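Local coordinates for protein glycerol-3-phosphate dehydrogenase [NAD(+)] 1 (PDB 4FGW) that catalyses the NAD(H)-dependent interconversion of dihydroxyacetone phosphate and sn-glycerol 3-phosphate, driving the glycerol accumulation that protects yeast from hyperosmotic stress, at residues S321-A325 / W326-K330. Sequence-based numbering, arbitrary orientation.
Sequences SGKDA and WECEK
The methyl of A325 sits over one face of the W326 indole in a CH-pi contact, CB lying 3.9 Å from the centroid of the six-membered ring and displaced toward its rim. At the ring edge, D324 CB approaches W326 CE3 at 4.2 Å, while Y371 meets the indole edge-to-face. With CG of W326 anti to the carbonyl carbon (chi1 -56°), the ring swings back beside its own backbone N, toward D324 and A325. The side chains of K323 and E327 cross at about a right angle, and the lysine CB packs on the carboxylate, 3.3 Å from E327 OE2; the opposite charges do not pair, K323 NZ and E327 OE1 being 4.7 Å apart. On the inner side, C328 SG lies 3.8 Å from S321 OG, whose hydroxyl is hydrogen-bonded to L317 O, and C328 also packs on V314 and M318. The helical bonds start with C328 N to D324 O (3.2 Å) and E329 N to A325 O (2.7 Å). G322, with positive phi, is the first residue after helix 310-320 to leave helical backbone angles, and D324 takes the N-cap position of helix 325-333 without a side-chain capping bond: a short helix-loop-helix connection in the all-helical C-terminal domain.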
ATOM      1  N   SER A 321      20.702   7.904  14.847  1.00 94.81           N
ATOM      2  CA  SER A 321      22.035   8.384  15.172  1.00 99.65           C
ATOM      3  C   SER A 321      22.278   9.847  14.794  1.00108.25           C
ATOM      4  O   SER A 321      22.533  10.671  15.674  1.00112.50           O
ATOM      5  CB  SER A 321      23.088   7.483  14.534  1.00102.41           C
ATOM      6  OG  SER A 321      22.956   7.467  13.121  1.00107.61           O
ATOM      7  N   GLY A 322      22.211  10.143  13.498  1.00103.44           N
ATOM      8  CA  GLY A 322      22.481  11.468  12.953  1.00106.42           C
ATOM      9  C   GLY A 322      23.665  11.445  12.008  1.00111.78           C
ATOM     10  O   GLY A 322      24.233  12.494  11.696  1.00114.85           O
ATOM     11  N   LYS A 323      24.117  10.238  11.712  1.00106.21           N
ATOM     12  CA  LYS A 323      25.288  10.056  10.885  1.00107.46           C
ATOM     13  C   LYS A 323      24.810  10.179   9.487  1.00109.27           C
ATOM     14  O   LYS A 323      23.628  10.207   9.255  1.00104.84           O
ATOM     15  CB  LYS A 323      25.898   8.679  11.084  1.00108.83           C
ATOM     16  CG  LYS A 323      26.293   8.374  12.495  1.00120.85           C
ATOM     17  CD  LYS A 323      26.365   6.891  12.721  1.00128.04           C
ATOM     18  CE  LYS A 323      26.851   6.604  14.105  1.00140.86           C
ATOM     19  NZ  LYS A 323      27.209   7.875  14.759  1.00156.62           N
ATOM     20  N   ASP A 324      25.716  10.253   8.540  1.00109.08           N
ATOM     21  CA  ASP A 324      25.280  10.372   7.178  1.00108.00           C
ATOM     22  C   ASP A 324      24.892   8.994   6.687  1.00106.04           C
ATOM     23  O   ASP A 324      25.124   7.996   7.347  1.00104.25           O
ATOM     24  CB  ASP A 324      26.386  10.964   6.310  1.00113.77           C
ATOM     25  CG  ASP A 324      26.621  12.419   6.594  1.00125.02           C
ATOM     26  OD1 ASP A 324      25.760  13.038   7.242  1.00122.81           O
ATOM     27  OD2 ASP A 324      27.664  12.950   6.167  1.00133.16           O
ATOM     28  N   ALA A 325      24.300   8.954   5.512  1.00 99.50           N
ATOM     29  CA  ALA A 325      23.903   7.711   4.917  1.00 94.67           C
ATOM     30  C   ALA A 325      24.996   6.670   4.978  1.00 98.31           C
ATOM     31  O   ALA A 325      24.854   5.636   5.620  1.00 94.86           O
ATOM     32  CB  ALA A 325      23.517   7.954   3.493  1.00 94.45           C
ATOM     33  N   TRP A 326      26.087   6.952   4.283  1.00 98.50           N
ATOM     34  CA  TRP A 326      27.132   5.979   4.024  1.00 99.06           C
ATOM     35  C   TRP A 326      27.815   5.446   5.254  1.00100.94           C
ATOM     36  O   TRP A 326      28.270   4.321   5.308  1.00 98.96           O
ATOM     37  CB  TRP A 326      28.113   6.596   3.075  1.00102.12           C
ATOM     38  CG  TRP A 326      27.451   7.041   1.845  1.00102.07           C
ATOM     39  CD1 TRP A 326      27.281   6.327   0.715  1.00102.66           C
ATOM     40  CD2 TRP A 326      26.862   8.307   1.612  1.00102.78           C
ATOM     41  NE1 TRP A 326      26.625   7.069  -0.225  1.00101.48           N
ATOM     42  CE2 TRP A 326      26.361   8.298   0.306  1.00104.82           C
ATOM     43  CE3 TRP A 326      26.714   9.452   2.376  1.00106.55           C
ATOM     44  CZ2 TRP A 326      25.724   9.378  -0.246  1.00104.63           C
ATOM     45  CZ3 TRP A 326      26.083  10.527   1.823  1.00108.55           C
ATOM     46  CH2 TRP A 326      25.594  10.485   0.527  1.00107.30           C
ATOM     47  N   GLU A 327      27.842   6.278   6.258  1.00 98.45           N
ATOM     48  CA  GLU A 327      28.319   5.901   7.585  1.00100.11           C
ATOM     49  C   GLU A 327      27.354   4.836   8.130  1.00100.00           C
ATOM     50  O   GLU A 327      27.797   3.853   8.726  1.00 99.30           O
ATOM     51  CB  GLU A 327      28.341   7.136   8.502  1.00104.90           C
ATOM     52  CG  GLU A 327      29.194   6.976   9.753  1.00122.14           C
ATOM     53  CD  GLU A 327      29.579   8.248  10.490  1.00151.74           C
ATOM     54  OE1 GLU A 327      30.449   8.165  11.388  1.00144.50           O
ATOM     55  OE2 GLU A 327      29.027   9.327  10.171  1.00150.61           O
ATOM     56  N   CYS A 328      26.037   5.023   7.884  1.00 93.97           N
ATOM     57  CA  CYS A 328      24.973   4.099   8.277  1.00 89.95           C
ATOM     58  C   CYS A 328      24.954   2.841   7.390  1.00 91.65           C
ATOM     59  O   CYS A 328      24.672   1.750   7.885  1.00 89.41           O
ATOM     60  CB  CYS A 328      23.621   4.806   8.289  1.00 87.91           C
ATOM     61  SG  CYS A 328      23.462   6.075   9.574  1.00 95.07           S
ATOM     62  N   GLU A 329      25.285   2.997   6.095  1.00 89.36           N
ATOM     63  CA  GLU A 329      25.364   1.943   5.074  1.00 88.05           C
ATOM     64  C   GLU A 329      26.453   0.925   5.439  1.00 97.70           C
ATOM     65  O   GLU A 329      26.238  -0.279   5.294  1.00 95.72           O
ATOM     66  CB  GLU A 329      25.652   2.579   3.699  1.00 89.65           C
ATOM     67  CG  GLU A 329      25.340   1.699   2.502  1.00 94.01           C
ATOM     68  CD  GLU A 329      25.607   2.342   1.153  1.00108.74           C
ATOM     69  OE1 GLU A 329      26.731   2.858   0.948  1.00113.86           O
ATOM     70  OE2 GLU A 329      24.711   2.285   0.280  1.00 88.14           O
ATOM     71  N   LYS A 330      27.604   1.413   5.932  1.00101.17           N
ATOM     72  CA  LYS A 330      28.745   0.595   6.362  1.00105.23           C
ATOM     73  C   LYS A 330      28.421  -0.161   7.665  1.00111.79           C
ATOM     74  O   LYS A 330      28.781  -1.335   7.793  1.00111.38           O
ATOM     75  CB  LYS A 330      30.002   1.486   6.535  1.00112.65           C
ATOM     76  CG  LYS A 330      31.252   0.770   7.051  1.00129.25           C
ATOM     77  CD  LYS A 330      32.391   0.793   6.048  1.00140.56           C
ATOM     78  CE  LYS A 330      33.656   0.221   6.636  1.00151.56           C
ATOM     79  NZ  LYS A 330      34.793   0.303   5.683  1.00160.47           N
TER